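Local structure of glutaryl-CoA dehydrogenase (Mycobacterium smegmatis, 3SF6) at residues 162-167 against 193-198; 172-177 against 236-241; 275-280 against 306-311. The protein belongs to the acyl-CoA dehydrogenase family of flavoproteins and, in this crystal, holds dihydroflavine-adenine dinucleotide. One frame throughout, in Å; residues are numbered along the deposited sequence. Where two conformers were deposited one is given.

Interaction 1 (162-167 against 193-198)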
ATOM      1  N   MET A 162     -33.426   7.194  -8.632  1.00 10.43           N
ATOM      2  CA  MET A 162     -34.389   6.643  -7.651  1.00 10.00           C
ATOM      3  C   MET A 162     -35.720   6.405  -8.336  1.00 10.95           C
ATOM      4  O   MET A 162     -36.100   7.166  -9.266  1.00 12.11           O
ATOM      5  CB  MET A 162     -34.550   7.574  -6.455  1.00  9.71           C
ATOM      6  CG  MET A 162     -35.287   8.861  -6.726  1.00 10.34           C
ATOM      7  SD  MET A 162     -35.524   9.865  -5.239  1.00 11.72           S
ATOM      8  CE  MET A 162     -33.890  10.601  -5.097  1.00 11.82           C
ATOM      9  N   ARG A 163     -36.435   5.375  -7.878  1.00 10.09           N
ATOM     10  CA  ARG A 163     -37.688   5.003  -8.501  1.00 11.52           C
ATOM     11  C   ARG A 163     -38.900   5.147  -7.607  1.00 10.41           C
ATOM     12  O   ARG A 163     -40.044   5.036  -8.102  1.00 10.88           O
ATOM     13  CB  ARG A 163     -37.614   3.592  -9.076  1.00 13.91           C
ATOM     14  CG  ARG A 163     -36.563   3.399 -10.169  1.00 17.87           C
ATOM     15  CD  ARG A 163     -36.795   4.322 -11.389  1.00 26.32           C
ATOM     16  NE  ARG A 163     -38.002   3.961 -12.131  1.00 33.83           N
ATOM     17  CZ  ARG A 163     -38.452   4.604 -13.213  1.00 40.66           C
ATOM     18  NH1 ARG A 163     -37.819   5.679 -13.685  1.00 44.01           N
ATOM     19  NH2 ARG A 163     -39.553   4.181 -13.819  1.00 43.47           N
ATOM     20  N   THR A 164     -38.687   5.439  -6.334  1.00  8.98           N
ATOM     21  CA  THR A 164     -39.836   5.809  -5.453  1.00  8.87           C
ATOM     22  C   THR A 164     -40.485   7.022  -6.105  1.00 10.13           C
ATOM     23  O   THR A 164     -39.800   7.978  -6.466  1.00  9.09           O
ATOM     24  CB  THR A 164     -39.401   6.132  -4.008  1.00  8.55           C
ATOM     25  OG1 THR A 164     -38.930   4.955  -3.360  1.00  8.41           O
ATOM     26  CG2 THR A 164     -40.588   6.701  -3.208  1.00  8.33           C
ATOM     27  N   ARG A 165     -41.789   6.962  -6.303  1.00  9.58           N
ATOM     28  CA  ARG A 165     -42.496   8.020  -7.028  1.00 11.51           C
ATOM     29  C   ARG A 165     -43.521   8.688  -6.142  1.00 10.95           C
ATOM     30  O   ARG A 165     -44.082   8.085  -5.238  1.00 11.10           O
ATOM     31  CB  ARG A 165     -43.175   7.467  -8.274  1.00 13.88           C
ATOM     32  CG  ARG A 165     -44.202   6.425  -8.024  1.00 16.83           C
ATOM     33  CD  ARG A 165     -44.795   5.932  -9.347  1.00 24.64           C
ATOM     34  NE  ARG A 165     -45.956   5.071  -9.138  1.00 27.63           N
ATOM     35  CZ  ARG A 165     -45.893   3.765  -8.858  1.00 31.27           C
ATOM     36  NH1 ARG A 165     -44.717   3.160  -8.703  1.00 30.87           N
ATOM     37  NH2 ARG A 165     -47.015   3.067  -8.705  1.00 31.91           N
ATOM     38  N   ALA A 166     -43.771   9.962  -6.412  1.00 10.92           N
ATOM     39  CA  ALA A 166     -44.871  10.675  -5.815  1.00 11.65           C
ATOM     40  C   ALA A 166     -45.752  11.211  -6.930  1.00 12.72           C
ATOM     41  O   ALA A 166     -45.286  11.925  -7.835  1.00 12.30           O
ATOM     42  CB  ALA A 166     -44.374  11.827  -4.901  1.00 11.35           C
ATOM     43  N   THR A 167     -47.015  10.816  -6.886  1.00 13.00           N
ATOM     44  CA  THR A 167     -47.968  11.158  -7.945  1.00 16.25           C
ATOM     45  C   THR A 167     -49.103  11.934  -7.340  1.00 17.14           C
ATOM     46  O   THR A 167     -49.450  11.720  -6.218  1.00 16.32           O
ATOM     47  CB  THR A 167     -48.508   9.896  -8.637  1.00 18.55           C
ATOM     48  OG1 THR A 167     -49.231   9.103  -7.697  1.00 24.70           O
ATOM     49  CG2 THR A 167     -47.354   9.075  -9.181  1.00 17.19           C
ATOM     50  N   VAL A 193     -38.660  11.567   3.114  1.00  5.97           N
ATOM     51  CA  VAL A 193     -38.596  10.605   2.019  1.00  6.02           C
ATOM     52  C   VAL A 193     -38.457  11.370   0.695  1.00  6.69           C
ATOM     53  O   VAL A 193     -39.233  12.307   0.421  1.00  6.70           O
ATOM     54  CB  VAL A 193     -39.841   9.706   1.995  1.00  6.45           C
ATOM     55  CG1 VAL A 193     -39.814   8.748   0.801  1.00  7.24           C
ATOM     56  CG2 VAL A 193     -39.939   8.925   3.307  1.00  8.02           C
ATOM     57  N   TRP A 194     -37.488  10.949  -0.122  1.00  6.27           N
ATOM     58  CA  TRP A 194     -37.192  11.539  -1.420  1.00  6.37           C
ATOM     59  C   TRP A 194     -37.820  10.693  -2.515  1.00  6.67           C
ATOM     60  O   TRP A 194     -37.747   9.478  -2.485  1.00  6.75           O
ATOM     61  CB  TRP A 194     -35.673  11.688  -1.612  1.00  6.31           C
ATOM     62  CG  TRP A 194     -35.089  12.518  -0.516  1.00  5.93           C
ATOM     63  CD1 TRP A 194     -34.506  12.063   0.621  1.00  7.96           C
ATOM     64  CD2 TRP A 194     -35.171  13.946  -0.387  1.00  5.91           C
ATOM     65  NE1 TRP A 194     -34.157  13.111   1.429  1.00  7.66           N
ATOM     66  CE2 TRP A 194     -34.563  14.285   0.848  1.00  6.74           C
ATOM     67  CE3 TRP A 194     -35.672  14.972  -1.195  1.00  7.60           C
ATOM     68  CZ2 TRP A 194     -34.456  15.595   1.303  1.00  7.02           C
ATOM     69  CZ3 TRP A 194     -35.546  16.298  -0.743  1.00  8.69           C
ATOM     70  CH2 TRP A 194     -34.933  16.593   0.477  1.00  8.27           C
ATOM     71  N   ALA A 195     -38.454  11.355  -3.482  1.00  7.04           N
ATOM     72  CA  ALA A 195     -39.202  10.651  -4.542  1.00  7.81           C
ATOM     73  C   ALA A 195     -39.059  11.395  -5.853  1.00  9.35           C
ATOM     74  O   ALA A 195     -38.892  12.621  -5.872  1.00  9.70           O
ATOM     75  CB  ALA A 195     -40.732  10.515  -4.172  1.00  8.09           C
ATOM     76  N   ARG A 196     -39.177  10.671  -6.954  1.00 10.89           N
ATOM     77  CA  ARG A 196     -39.253  11.297  -8.265  0.50 11.82           C
ATOM     78  C   ARG A 196     -40.709  11.695  -8.561  1.00 12.77           C
ATOM     79  O   ARG A 196     -41.643  10.960  -8.230  1.00 13.45           O
ATOM     80  CB  ARG A 196     -38.710  10.366  -9.351  0.50 12.85           C
ATOM     81  CG  ARG A 196     -39.599   9.197  -9.667  0.50 14.32           C
ATOM     82  CD  ARG A 196     -39.023   8.281 -10.726  0.50 17.74           C
ATOM     83  NE  ARG A 196     -39.645   6.976 -10.582  0.50 20.45           N
ATOM     84  CZ  ARG A 196     -40.668   6.544 -11.306  0.50 22.62           C
ATOM     85  NH1 ARG A 196     -41.202   7.308 -12.252  0.50 23.77           N
ATOM     86  NH2 ARG A 196     -41.158   5.337 -11.072  0.50 24.42           N
ATOM     87  N   THR A 197     -40.891  12.857  -9.177  1.00 13.83           N
ATOM     88  CA  THR A 197     -42.196  13.334  -9.644  1.00 15.18           C
ATOM     89  C   THR A 197     -42.031  13.748 -11.091  1.00 17.08           C
ATOM     90  O   THR A 197     -40.898  13.854 -11.612  1.00 15.52           O
ATOM     91  CB  THR A 197     -42.710  14.549  -8.841  1.00 15.08           C
ATOM     92  OG1 THR A 197     -42.040  15.745  -9.276  1.00 13.27           O
ATOM     93  CG2 THR A 197     -42.489  14.352  -7.332  1.00 13.90           C
ATOM     94  N   ASP A 198     -43.161  14.031 -11.735  1.00 19.13           N
ATOM     95  CA  ASP A 198     -43.138  14.534 -13.105  1.00 22.23           C
ATOM     96  C   ASP A 198     -42.377  15.856 -13.243  1.00 22.98           C
ATOM     97  O   ASP A 198     -42.067  16.255 -14.366  1.00 24.01           O
ATOM     98  CB  ASP A 198     -44.567  14.769 -13.628  1.00 24.03           C
ATOM     99  CG  ASP A 198     -45.297  13.470 -13.952  1.00 28.76           C
ATOM    100  OD1 ASP A 198     -44.656  12.383 -13.950  1.00 33.70           O
ATOM    101  OD2 ASP A 198     -46.518  13.540 -14.211  1.00 33.51           O
TER
HETATM  102  O   HOH W   1     -45.630  13.360 -10.173  1.00 11.61           O
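R196 holds the chain around R163 and R165 with both its backbone and its side chain. R196 N donates to T164 O at 2.8 Å, and its own carbonyl receives A166 N, with 3.0 Å from A166 N to R196 O. R165, flanked by these two bonds, turns its CA hydrogen to the same R196 O. In the conformer described, one of two, the side chain adds a second grip: NE and NH2 of R196 both donate to R163 O, each at 3.2 Å and each bent, with NE standing above the carbonyl plane rather than on a lone pair. R196 CG sits between backbone N and carbonyl carbon (chi1 72°), and the chain then runs out extended until its guanidinium lies flat on that of R163, centres 3.5 Å apart and planes at 13°. Two like charges are thus stacked, and the R163 carbonyl oxygen, gripped by R196, probably offsets part of the repulsion. R165 CB covers the opposite face of this R196 guanidinium.

A water accepts from D198 N and donates to A166 O, carrying the link past the last direct bond. On the buried side A166 CB meets A195 CB at 3.9 Å, and M162, bent at chi3, brings SD to 4.1 Å from W194 CB. The hydroxyl of T164 is taken by E152.

A single bridge, R165 with R196, joins strands inclined at 62°. It connects the edge strand 165-169 of one sheet to strand 190-197 of another, within the beta-rich middle domain characteristic of acyl-CoA dehydrogenases.

Interaction 2 (172-177 against 236-241)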
ATOM      1  N   ASP A 172     -53.881  15.744  -3.057  1.00 26.43           N
ATOM      2  CA  ASP A 172     -52.983  14.885  -2.294  1.00 24.20           C
ATOM      3  C   ASP A 172     -51.815  14.406  -3.173  1.00 21.36           C
ATOM      4  O   ASP A 172     -51.786  14.586  -4.394  1.00 20.60           O
ATOM      5  CB  ASP A 172     -53.714  13.637  -1.758  1.00 24.53           C
ATOM      6  CG  ASP A 172     -54.802  13.959  -0.730  1.00 29.49           C
ATOM      7  OD1 ASP A 172     -54.693  14.977  -0.005  1.00 30.45           O
ATOM      8  OD2 ASP A 172     -55.745  13.132  -0.647  1.00 30.75           O
ATOM      9  N   TRP A 173     -50.840  13.826  -2.498  1.00 14.77           N
ATOM     10  CA  TRP A 173     -49.799  13.033  -3.122  1.00 13.68           C
ATOM     11  C   TRP A 173     -49.932  11.564  -2.709  1.00 13.33           C
ATOM     12  O   TRP A 173     -50.299  11.273  -1.576  1.00 13.22           O
ATOM     13  CB  TRP A 173     -48.411  13.498  -2.679  1.00 13.82           C
ATOM     14  CG  TRP A 173     -48.029  14.853  -3.117  1.00 14.65           C
ATOM     15  CD1 TRP A 173     -48.226  16.007  -2.427  1.00 15.41           C
ATOM     16  CD2 TRP A 173     -47.340  15.209  -4.332  1.00 12.87           C
ATOM     17  NE1 TRP A 173     -47.684  17.076  -3.141  1.00 15.41           N
ATOM     18  CE2 TRP A 173     -47.144  16.609  -4.309  1.00 15.37           C
ATOM     19  CE3 TRP A 173     -46.866  14.483  -5.420  1.00 14.18           C
ATOM     20  CZ2 TRP A 173     -46.498  17.293  -5.340  1.00 15.28           C
ATOM     21  CZ3 TRP A 173     -46.194  15.157  -6.430  1.00 16.63           C
ATOM     22  CH2 TRP A 173     -46.036  16.560  -6.390  1.00 15.50           C
ATOM     23  N   ILE A 174     -49.590  10.665  -3.637  1.00 11.82           N
ATOM     24  CA  ILE A 174     -49.505   9.242  -3.353  0.50 10.89           C
ATOM     25  C   ILE A 174     -48.041   8.832  -3.537  1.00 10.57           C
ATOM     26  O   ILE A 174     -47.467   8.999  -4.631  1.00 10.46           O
ATOM     27  CB  ILE A 174     -50.410   8.407  -4.269  0.50 11.22           C
ATOM     28  CG1 ILE A 174     -51.841   8.957  -4.295  0.50 11.86           C
ATOM     29  CG2 ILE A 174     -50.445   6.959  -3.770  0.50 11.45           C
ATOM     30  CD1 ILE A 174     -52.546   8.828  -2.956  0.50 11.27           C
ATOM     31  N   LEU A 175     -47.429   8.327  -2.472  1.00 10.32           N
ATOM     32  CA  LEU A 175     -46.025   7.938  -2.511  1.00 10.59           C
ATOM     33  C   LEU A 175     -45.928   6.422  -2.589  1.00 10.23           C
ATOM     34  O   LEU A 175     -46.490   5.715  -1.757  1.00 10.45           O
ATOM     35  CB  LEU A 175     -45.250   8.410  -1.258  1.00 10.45           C
ATOM     36  CG  LEU A 175     -44.598   9.787  -1.344  1.00 14.31           C
ATOM     37  CD1 LEU A 175     -45.603  10.844  -1.657  1.00 16.32           C
ATOM     38  CD2 LEU A 175     -43.790  10.101  -0.022  1.00 14.13           C
ATOM     39  N   THR A 176     -45.206   5.911  -3.585  1.00  9.94           N
ATOM     40  CA  THR A 176     -45.060   4.477  -3.776  1.00  9.83           C
ATOM     41  C   THR A 176     -43.607   4.113  -4.051  1.00  9.64           C
ATOM     42  O   THR A 176     -43.018   4.549  -5.053  1.00  9.90           O
ATOM     43  CB  THR A 176     -45.912   3.994  -4.957  1.00 11.04           C
ATOM     44  OG1 THR A 176     -47.276   4.438  -4.781  1.00 11.73           O
ATOM     45  CG2 THR A 176     -45.883   2.469  -5.056  1.00 11.49           C
ATOM     46  N   GLY A 177     -43.032   3.316  -3.158  1.00  9.49           N
ATOM     47  CA  GLY A 177     -41.701   2.783  -3.381  1.00  9.38           C
ATOM     48  C   GLY A 177     -41.130   2.167  -2.139  1.00  8.84           C
ATOM     49  O   GLY A 177     -41.812   2.122  -1.109  1.00 10.34           O
ATOM     50  N   GLY A 236     -48.268   3.023  -1.468  1.00  9.91           N
ATOM     51  CA  GLY A 236     -49.307   3.991  -1.827  1.00  9.87           C
ATOM     52  C   GLY A 236     -49.739   4.783  -0.616  1.00  9.94           C
ATOM     53  O   GLY A 236     -50.901   4.725  -0.213  1.00 11.97           O
ATOM     54  N   VAL A 237     -48.801   5.526  -0.050  1.00  9.50           N
ATOM     55  CA  VAL A 237     -49.028   6.362   1.146  1.00  9.12           C
ATOM     56  C   VAL A 237     -49.553   7.707   0.694  1.00 10.03           C
ATOM     57  O   VAL A 237     -48.903   8.413  -0.105  1.00 10.14           O
ATOM     58  CB  VAL A 237     -47.697   6.537   1.908  1.00  8.65           C
ATOM     59  CG1 VAL A 237     -47.820   7.573   3.047  1.00 10.56           C
ATOM     60  CG2 VAL A 237     -47.213   5.165   2.406  1.00  8.97           C
ATOM     61  N   ARG A 238     -50.725   8.059   1.196  1.00 10.22           N
ATOM     62  CA  ARG A 238     -51.434   9.265   0.775  1.00 12.01           C
ATOM     63  C   ARG A 238     -51.122  10.397   1.752  1.00 11.54           C
ATOM     64  O   ARG A 238     -51.294  10.265   2.985  1.00 12.36           O
ATOM     65  CB  ARG A 238     -52.935   8.987   0.739  1.00 13.89           C
ATOM     66  CG  ARG A 238     -53.767  10.182   0.362  1.00 17.31           C
ATOM     67  CD  ARG A 238     -55.275   9.846   0.452  1.00 20.16           C
ATOM     68  NE  ARG A 238     -55.693   8.783  -0.462  1.00 24.08           N
ATOM     69  CZ  ARG A 238     -56.047   8.975  -1.734  1.00 29.65           C
ATOM     70  NH1 ARG A 238     -56.011  10.193  -2.284  1.00 28.82           N
ATOM     71  NH2 ARG A 238     -56.416   7.930  -2.478  1.00 31.56           N
ATOM     72  N   LEU A 239     -50.648  11.508   1.209  1.00 10.94           N
ATOM     73  CA  LEU A 239     -50.260  12.680   2.005  1.00 11.07           C
ATOM     74  C   LEU A 239     -50.862  13.960   1.412  1.00 12.31           C
ATOM     75  O   LEU A 239     -51.005  14.080   0.200  1.00 12.67           O
ATOM     76  CB  LEU A 239     -48.725  12.854   1.977  1.00 10.27           C
ATOM     77  CG  LEU A 239     -47.922  11.700   2.627  1.00 10.68           C
ATOM     78  CD1 LEU A 239     -46.412  11.785   2.242  1.00 12.77           C
ATOM     79  CD2 LEU A 239     -48.150  11.658   4.127  1.00 12.74           C
ATOM     80  N   PRO A 240     -51.177  14.938   2.266  1.00 12.66           N
ATOM     81  CA  PRO A 240     -51.602  16.240   1.713  1.00 13.96           C
ATOM     82  C   PRO A 240     -50.441  16.991   1.070  1.00 13.63           C
ATOM     83  O   PRO A 240     -49.277  16.666   1.357  1.00 12.47           O
ATOM     84  CB  PRO A 240     -52.101  16.989   2.961  1.00 14.49           C
ATOM     85  CG  PRO A 240     -51.158  16.496   4.032  1.00 13.62           C
ATOM     86  CD  PRO A 240     -50.988  14.998   3.726  1.00 14.00           C
ATOM     87  N   ASP A 241     -50.718  17.994   0.221  1.00 15.68           N
ATOM     88  CA  ASP A 241     -49.608  18.761  -0.359  1.00 16.02           C
ATOM     89  C   ASP A 241     -48.769  19.431   0.699  1.00 15.44           C
ATOM     90  O   ASP A 241     -47.598  19.695   0.450  1.00 16.09           O
ATOM     91  CB  ASP A 241     -50.045  19.808  -1.403  1.00 18.83           C
ATOM     92  CG  ASP A 241     -48.837  20.535  -2.060  1.00 21.26           C
ATOM     93  OD1 ASP A 241     -47.886  19.864  -2.605  1.00 19.21           O
ATOM     94  OD2 ASP A 241     -48.812  21.793  -1.978  1.00 23.45           O
TER
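W173 and L239 exchange two backbone hydrogen bonds, W173 N giving to L239 O at 2.7 Å and L239 N to W173 O. Both are nearly straight, and they make this an antiparallel hydrogen-bonded pair. L175 and V237 form the next such pair, with 2.8 Å from L175 N to V237 O and V237 N returning a bond to L175 O. In between, I174 and R238 are a non-hydrogen-bonded pair; the amide of I174 turns from R238 to bond T167 O on the neighbouring strand 165-169.

The indole N-H of W173 is satisfied by D241: NE1 reaches OD1 at 2.8 Å, almost in the ring plane and along the anti lone pair of the carboxylate oxygen. D241 has CG anti to its backbone N (chi1 -176°), which carries the carboxylate alongside the indole edge. The same OD1 also pairs with R244 in a salt bridge, so it serves an indole and a guanidinium together. D172 and R238 are more loosely joined, by a weak salt bridge of 3.4 Å between OD2 and NH1, with OD2 at the guanidinium edge. In one of its two conformers I174 lays CD1 over the centre of one face of that guanidinium, 3.7 Å from R238 CZ.

On the sheet face opposite I174 and R238, L175 CD2 packs against L239 CD1 at 3.9 Å, beside W173 and V237; F204 and V206 of strand 200-207 lie against this apolar layer.

G236, with positive phi, and V237 both face L175, a G1 beta bulge in the antiparallel sheet of the acyl-CoA dehydrogenase middle domain.

Interaction 3 (275-280 against 306-311); sequences DCLETA and DMTLEY
L277 is the principal bump of this contact, reaching from its helix to M307, T308 and Y311 on the other. Its CG is anti to the backbone N (chi1 173°), and the two methyls at the branch divide the opposing surface between them. L277 CD1 rests 3.9 Å from M307 CB. L277 CD2 lies against CA and OG1 of T308 and 4.0 Å from Y311 CB, coming obliquely to the tyrosine ring. The hollow that receives the leucine is therefore walled by M307, T308 and Y311, residues one turn apart or less.

M307 packs back against the first helix, sliding past L277 in the opposite direction; the bend at chi3 (-69°) lays M307 CE beside L277 CD1 and 4.1 Å from A280 CB. The small alanine, one turn along from L277, offers the shallow seat for this methyl. A20 of helix 20-24 touches both L277 and Y311.

Near L277 the backbones come together, with 6.8 Å between the CA atoms of L277 and M307, although the segment axes stay 10.5 Å apart and run nearly antiparallel at 153°.

No hydrogen bond crosses between these segments. T308 OG1, which abuts both leucine methyls, is bonded to L304 O of its own helix, while Y311 OH is bonded to D21. The two helices of the C-terminal helical domain thus meet here through van der Waals packing, and fit rather than bond direction sets their relative placement.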
ATOM      1  N   ASP A 275      -9.713   5.834  19.337  1.00  6.11           N
ATOM      2  CA  ASP A 275      -9.986   4.824  20.344  1.00  5.86           C
ATOM      3  C   ASP A 275      -9.125   3.584  20.051  1.00  6.69           C
ATOM      4  O   ASP A 275      -8.519   3.004  20.957  1.00  7.26           O
ATOM      5  CB  ASP A 275     -11.483   4.470  20.313  1.00  7.14           C
ATOM      6  CG  ASP A 275     -11.982   3.987  21.645  1.00 10.80           C
ATOM      7  OD1 ASP A 275     -11.706   4.750  22.643  1.00 18.43           O
ATOM      8  OD2 ASP A 275     -12.742   2.967  21.726  1.00  6.89           O
ATOM      9  N   CYS A 276      -9.037   3.199  18.777  1.00  6.38           N
ATOM     10  CA  CYS A 276      -8.202   2.063  18.415  1.00  6.38           C
ATOM     11  C   CYS A 276      -6.701   2.339  18.627  1.00  5.54           C
ATOM     12  O   CYS A 276      -5.977   1.471  19.110  1.00  5.40           O
ATOM     13  CB  CYS A 276      -8.446   1.668  16.965  1.00  5.32           C
ATOM     14  SG  CYS A 276     -10.100   1.007  16.643  1.00  6.42           S
ATOM     15  N   LEU A 277      -6.246   3.512  18.215  1.00  6.45           N
ATOM     16  CA  LEU A 277      -4.833   3.882  18.375  1.00  5.21           C
ATOM     17  C   LEU A 277      -4.450   3.917  19.854  1.00  6.21           C
ATOM     18  O   LEU A 277      -3.417   3.348  20.237  1.00  6.68           O
ATOM     19  CB  LEU A 277      -4.555   5.211  17.690  1.00  6.52           C
ATOM     20  CG  LEU A 277      -3.196   5.831  17.882  1.00  6.73           C
ATOM     21  CD1 LEU A 277      -2.079   4.845  17.502  1.00  7.71           C
ATOM     22  CD2 LEU A 277      -3.101   7.106  17.028  1.00  7.15           C
ATOM     23  N   GLU A 278      -5.290   4.553  20.687  1.00  6.22           N
ATOM     24  CA  GLU A 278      -5.039   4.613  22.121  1.00  7.12           C
ATOM     25  C   GLU A 278      -4.974   3.208  22.744  1.00  6.86           C
ATOM     26  O   GLU A 278      -4.141   2.945  23.613  1.00  6.78           O
ATOM     27  CB  GLU A 278      -6.133   5.416  22.828  1.00  9.02           C
ATOM     28  CG  GLU A 278      -6.045   6.898  22.536  1.00 12.76           C
ATOM     29  CD  GLU A 278      -7.163   7.731  23.196  1.00 19.27           C
ATOM     30  OE1 GLU A 278      -8.106   7.157  23.829  1.00 19.90           O
ATOM     31  OE2 GLU A 278      -7.041   8.975  23.081  1.00 21.05           O
ATOM     32  N   THR A 279      -5.835   2.332  22.268  1.00  6.09           N
ATOM     33  CA  THR A 279      -5.878   0.956  22.720  1.00  5.98           C
ATOM     34  C   THR A 279      -4.545   0.261  22.378  1.00  6.01           C
ATOM     35  O   THR A 279      -3.936  -0.394  23.248  1.00  6.32           O
ATOM     36  CB  THR A 279      -7.098   0.211  22.127  1.00  7.07           C
ATOM     37  OG1 THR A 279      -8.320   0.786  22.635  1.00  7.67           O
ATOM     38  CG2 THR A 279      -7.023  -1.277  22.513  1.00  7.37           C
ATOM     39  N   ALA A 280      -4.103   0.401  21.142  1.00  5.19           N
ATOM     40  CA  ALA A 280      -2.851  -0.211  20.681  1.00  6.20           C
ATOM     41  C   ALA A 280      -1.645   0.362  21.404  1.00  6.42           C
ATOM     42  O   ALA A 280      -0.720  -0.391  21.741  1.00  6.68           O
ATOM     43  CB  ALA A 280      -2.679  -0.055  19.154  1.00  5.87           C
ATOM     44  N   ASP A 306       2.980   4.978  12.021  1.00  4.53           N
ATOM     45  CA  ASP A 306       2.114   5.118  10.857  1.00  4.62           C
ATOM     46  C   ASP A 306       0.674   5.483  11.243  1.00  5.40           C
ATOM     47  O   ASP A 306       0.059   6.370  10.608  1.00  5.42           O
ATOM     48  CB  ASP A 306       2.129   3.843  10.021  1.00  5.39           C
ATOM     49  CG  ASP A 306       3.457   3.579   9.301  1.00  6.74           C
ATOM     50  OD1 ASP A 306       4.331   4.474   9.203  1.00  8.18           O
ATOM     51  OD2 ASP A 306       3.565   2.450   8.732  1.00  9.93           O
ATOM     52  N   MET A 307       0.126   4.797  12.233  1.00  4.39           N
ATOM     53  CA  MET A 307      -1.214   5.094  12.702  1.00  4.75           C
ATOM     54  C   MET A 307      -1.313   6.503  13.256  1.00  5.55           C
ATOM     55  O   MET A 307      -2.287   7.205  12.984  1.00  5.66           O
ATOM     56  CB  MET A 307      -1.691   4.076  13.729  1.00  4.51           C
ATOM     57  CG  MET A 307      -1.901   2.689  13.195  1.00  5.50           C
ATOM     58  SD  MET A 307      -2.656   1.561  14.413  1.00  7.47           S
ATOM     59  CE  MET A 307      -1.319   1.373  15.586  1.00  6.83           C
ATOM     60  N   THR A 308      -0.328   6.913  14.048  1.00  4.56           N
ATOM     61  CA  THR A 308      -0.355   8.241  14.653  1.00  4.47           C
ATOM     62  C   THR A 308      -0.295   9.324  13.564  1.00  4.47           C
ATOM     63  O   THR A 308      -1.000  10.339  13.636  1.00  4.91           O
ATOM     64  CB  THR A 308       0.808   8.399  15.611  1.00  5.25           C
ATOM     65  OG1 THR A 308       0.646   7.479  16.701  1.00  6.91           O
ATOM     66  CG2 THR A 308       0.898   9.831  16.207  1.00  5.70           C
ATOM     67  N   LEU A 309       0.510   9.062  12.544  1.00  5.28           N
ATOM     68  CA  LEU A 309       0.588   9.993  11.406  1.00  5.06           C
ATOM     69  C   LEU A 309      -0.756  10.138  10.733  1.00  4.75           C
ATOM     70  O   LEU A 309      -1.171  11.252  10.405  1.00  4.80           O
ATOM     71  CB  LEU A 309       1.659   9.570  10.385  1.00  6.35           C
ATOM     72  CG  LEU A 309       3.036  10.179  10.508  1.00  7.71           C
ATOM     73  CD1 LEU A 309       3.911   9.526   9.426  1.00  9.50           C
ATOM     74  CD2 LEU A 309       2.978  11.693  10.350  1.00  7.92           C
ATOM     75  N   GLU A 310      -1.439   9.040  10.440  1.00  4.62           N
ATOM     76  CA  GLU A 310      -2.688   9.168   9.681  1.00  4.71           C
ATOM     77  C   GLU A 310      -3.776   9.759  10.557  1.00  5.51           C
ATOM     78  O   GLU A 310      -4.622  10.524  10.058  1.00  4.91           O
ATOM     79  CB  GLU A 310      -3.130   7.872   9.016  1.00  5.65           C
ATOM     80  CG  GLU A 310      -2.162   7.368   7.938  1.00  5.60           C
ATOM     81  CD  GLU A 310      -1.850   8.381   6.861  1.00  9.45           C
ATOM     82  OE1 GLU A 310      -2.731   9.154   6.452  1.00  7.62           O
ATOM     83  OE2 GLU A 310      -0.684   8.444   6.410  1.00  8.85           O
ATOM     84  N   TYR A 311      -3.782   9.417  11.846  1.00  4.81           N
ATOM     85  CA  TYR A 311      -4.714  10.077  12.765  1.00  5.05           C
ATOM     86  C   TYR A 311      -4.475  11.575  12.817  1.00  4.79           C
ATOM     87  O   TYR A 311      -5.409  12.396  12.686  1.00  4.11           O
ATOM     88  CB  TYR A 311      -4.615   9.430  14.156  1.00  4.93           C
ATOM     89  CG  TYR A 311      -5.306  10.207  15.235  1.00  5.49           C
ATOM     90  CD1 TYR A 311      -6.691  10.324  15.231  1.00  5.17           C
ATOM     91  CD2 TYR A 311      -4.592  10.750  16.284  1.00  5.01           C
ATOM     92  CE1 TYR A 311      -7.346  11.054  16.245  1.00  5.92           C
ATOM     93  CE2 TYR A 311      -5.239  11.487  17.276  1.00  5.61           C
ATOM     94  CZ  TYR A 311      -6.599  11.609  17.255  1.00  5.46           C
ATOM     95  OH  TYR A 311      -7.233  12.282  18.287  1.00  7.45           O
TER

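How the interactions relate
Interactions 1 and 2 are neighbours in the middle domain, their centres about 10 Å apart, whereas interaction 3 lies on the opposite side of the chain's centre, its own centre about 44 Å and about 49 Å from theirs. Strands 165-169 and 172-183 pair directly, so interaction 2 continues the sheet that interaction 1 ties to a second one; A166 packs on L175 between them. Both are partly buried, with arginines at their outer parts and apolar side chains inward, and both rest on backbone hydrogen bonds. All the residues that touch in interaction 3 are buried, and it joins helices by side-chain packing with no hydrogen bond across; the second subunit packs against T308 and L309 of its 306-311 segment.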